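Boca/mesd chaperone for ywtd beta-propeller-egf protein 1 (Caenorhabditis elegans, PDB 3OFG) probably acts in the endoplasmic reticulum as a chaperone that helps the YWTD beta-propeller domains of LDL-receptor-type proteins to mature. Local coordinates at residues V17-Q22 with R29-K34. Numbering follows the deposited sequence.
Sequences VVDPSQ and RPFTEK
Asp19 and Phe31 meet where the loop after strand 12-17 passes the first turns of helix 29-45. This is the beta-to-alpha connection of the structured domain of BMY-1, a four-stranded antiparallel sheet with helices. The loop makes an Asx turn at Asp19, overlaid on a type I beta turn from Asp19 to Gln22.

The main interaction across the contact is a CH-pi contact. Asp19 CB sits over one face of the Phe31 ring, 4.0 Å from its centroid and offset toward the rim. The carboxylate stacks on the same ring, with the two planes 7° apart. With CG anti to the backbone N (chi1 -180°), Asp19 brings CG within 3.9 Å of Phe31 CZ. The rings of Trp35 and Phe82 also meet Phe31.

The apolar packing involves Val17. Its CG1 comes to the edge of the Phe31 ring, 3.8 Å from CD2. Val17 CB makes a van der Waals contact with Thr32 OG1 at 3.7 Å. Thr32 is buried, and its hydroxyl lies within hydrogen-bonding distance of the backbone oxygens of Asp57 and Ile28.

Hydrogen bonds within the loop probably help to fix the rotation of the carboxylate, which lies nearly parallel to the ring. In one of two modelled conformers, Gln22 NE2 donates to Asp19 OD2 at 3.0 Å. An alanine in place of Asp19 keeps CB over the ring, but would probably leave Ser21 N without its acceptor and that part of the Phe31 face without the carboxylate. The backbone bond from Gln22 N to Asp19 O closes the beta turn. Ser21 N meets Asp19 OD1 at 2.9 Å, the bond that defines the Asx turn. From the same face of the carboxylate, Ser21 OG of one modelled conformer reaches Asp19 OD1 at 2.6 Å.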
loop_
_atom_site.group_PDB
_atom_site.type_symbol
_atom_site.label_atom_id
_atom_site.label_comp_id
_atom_site.label_asym_id
_atom_site.label_seq_id
_atom_site.Cartn_x
_atom_site.Cartn_y
_atom_site.Cartn_z
ATOM N N VAL A 17 -9.620 3.338 10.439
ATOM C CA VAL A 17 -11.036 3.256 10.710
ATOM C C VAL A 17 -11.220 2.954 12.184
ATOM O O VAL A 17 -10.490 2.139 12.765
ATOM C CB VAL A 17 -11.677 2.166 9.839
ATOM C CG1 VAL A 17 -13.148 1.981 10.133
ATOM C CG2 VAL A 17 -11.466 2.517 8.375
ATOM N N VAL A 18 -12.182 3.655 12.787
ATOM C CA VAL A 18 -12.583 3.400 14.178
ATOM C C VAL A 18 -14.105 3.319 14.219
ATOM O O VAL A 18 -14.815 4.145 13.617
ATOM C CB VAL A 18 -12.081 4.511 15.122
ATOM C CG1 VAL A 18 -12.751 4.422 16.512
ATOM C CG2 VAL A 18 -10.583 4.410 15.307
ATOM N N ASP A 19 -14.611 2.306 14.896
ATOM C CA ASP A 19 -16.027 2.202 15.199
ATOM C C ASP A 19 -16.250 2.885 16.547
ATOM O O ASP A 19 -15.768 2.398 17.559
ATOM C CB ASP A 19 -16.416 0.736 15.281
ATOM C CG ASP A 19 -17.877 0.532 15.586
ATOM O OD1 ASP A 19 -18.588 1.501 15.932
ATOM O OD2 ASP A 19 -18.323 -0.636 15.503
ATOM N N PRO A 20 -16.961 4.028 16.562
ATOM C CA PRO A 20 -17.112 4.778 17.815
ATOM C C PRO A 20 -17.885 4.015 18.888
ATOM O O PRO A 20 -17.774 4.330 20.064
ATOM C CB PRO A 20 -17.880 6.027 17.381
ATOM C CG PRO A 20 -17.612 6.150 15.917
ATOM C CD PRO A 20 -17.553 4.733 15.425
ATOM N N SER A 21 -18.710 3.078 18.417
ATOM C CA SER A 21 -19.521 2.223 19.268
ATOM C C SER A 21 -18.660 1.152 19.948
ATOM O O SER A 21 -19.092 0.548 20.945
ATOM C CB SER A 21 -20.659 1.580 18.460
ATOM O OG SER A 21 -20.174 0.466 17.735
ATOM N N GLN A 22 -17.462 0.909 19.398
ATOM C CA GLN A 22 -16.440 0.035 20.000
ATOM C C GLN A 22 -15.026 0.621 19.835
ATOM O O GLN A 22 -14.209 0.080 19.100
ATOM C CB GLN A 22 -16.465 -1.340 19.339
ATOM C CG GLN A 22 -17.835 -1.861 18.969
ATOM C CD GLN A 22 -17.739 -3.203 18.297
ATOM O OE1 GLN A 22 -17.653 -4.209 18.947
ATOM N NE2 GLN A 22 -17.728 -3.213 16.984
ATOM N N ARG A 29 -12.542 -5.753 10.854
ATOM C CA ARG A 29 -12.415 -5.883 9.403
ATOM C C ARG A 29 -13.733 -5.776 8.643
ATOM O O ARG A 29 -13.767 -5.136 7.590
ATOM C CB ARG A 29 -11.676 -7.166 8.998
ATOM C CG ARG A 29 -11.264 -7.118 7.522
ATOM C CD ARG A 29 -10.335 -8.257 7.151
ATOM N NE ARG A 29 -8.967 -7.984 7.557
ATOM C CZ ARG A 29 -7.996 -7.585 6.739
ATOM N NH1 ARG A 29 -8.225 -7.400 5.446
ATOM N NH2 ARG A 29 -6.783 -7.376 7.229
ATOM N N PRO A 30 -14.817 -6.411 9.098
ATOM C CA PRO A 30 -16.060 -6.259 8.313
ATOM C C PRO A 30 -16.489 -4.784 8.175
ATOM O O PRO A 30 -16.966 -4.343 7.145
ATOM C CB PRO A 30 -17.112 -7.043 9.118
ATOM C CG PRO A 30 -16.320 -7.955 10.020
ATOM C CD PRO A 30 -14.959 -7.335 10.239
ATOM N N PHE A 31 -16.308 -4.029 9.238
ATOM C CA PHE A 31 -16.694 -2.621 9.300
ATOM C C PHE A 31 -15.761 -1.802 8.402
ATOM O O PHE A 31 -16.214 -0.958 7.613
ATOM C CB PHE A 31 -16.614 -2.208 10.765
ATOM C CG PHE A 31 -17.138 -0.844 11.080
ATOM C CD1 PHE A 31 -18.486 -0.645 11.329
ATOM C CD2 PHE A 31 -16.284 0.219 11.246
ATOM C CE1 PHE A 31 -18.965 0.617 11.675
ATOM C CE2 PHE A 31 -16.771 1.479 11.593
ATOM C CZ PHE A 31 -18.097 1.653 11.826
ATOM N N THR A 32 -14.473 -2.077 8.449
ATOM C CA THR A 32 -13.522 -1.398 7.562
ATOM C C THR A 32 -13.803 -1.710 6.111
ATOM O O THR A 32 -13.809 -0.814 5.278
ATOM C CB THR A 32 -12.124 -1.851 7.925
ATOM O OG1 THR A 32 -11.904 -1.458 9.287
ATOM C CG2 THR A 32 -11.049 -1.231 7.030
ATOM N N GLU A 33 -14.119 -2.962 5.805
ATOM C CA GLU A 33 -14.408 -3.337 4.428
ATOM C C GLU A 33 -15.696 -2.667 3.968
ATOM O O GLU A 33 -15.744 -2.148 2.830
ATOM C CB GLU A 33 -14.470 -4.856 4.269
ATOM C CG GLU A 33 -13.090 -5.502 4.444
ATOM C CD GLU A 33 -12.995 -6.975 4.118
ATOM O OE1 GLU A 33 -13.990 -7.557 3.661
ATOM O OE2 GLU A 33 -11.890 -7.534 4.305
ATOM N N LYS A 34 -16.713 -2.605 4.810
ATOM C CA LYS A 34 -17.960 -1.967 4.447
ATOM C C LYS A 34 -17.727 -0.505 4.134
ATOM O O LYS A 34 -18.128 0.021 3.079
ATOM C CB LYS A 34 -18.976 -2.085 5.579
ATOM C CG LYS A 34 -20.231 -1.267 5.360
ATOM C CD LYS A 34 -21.251 -1.442 6.474
ATOM C CE LYS A 34 -22.389 -0.458 6.349
ATOM N NZ LYS A 34 -23.408 -0.690 7.419
#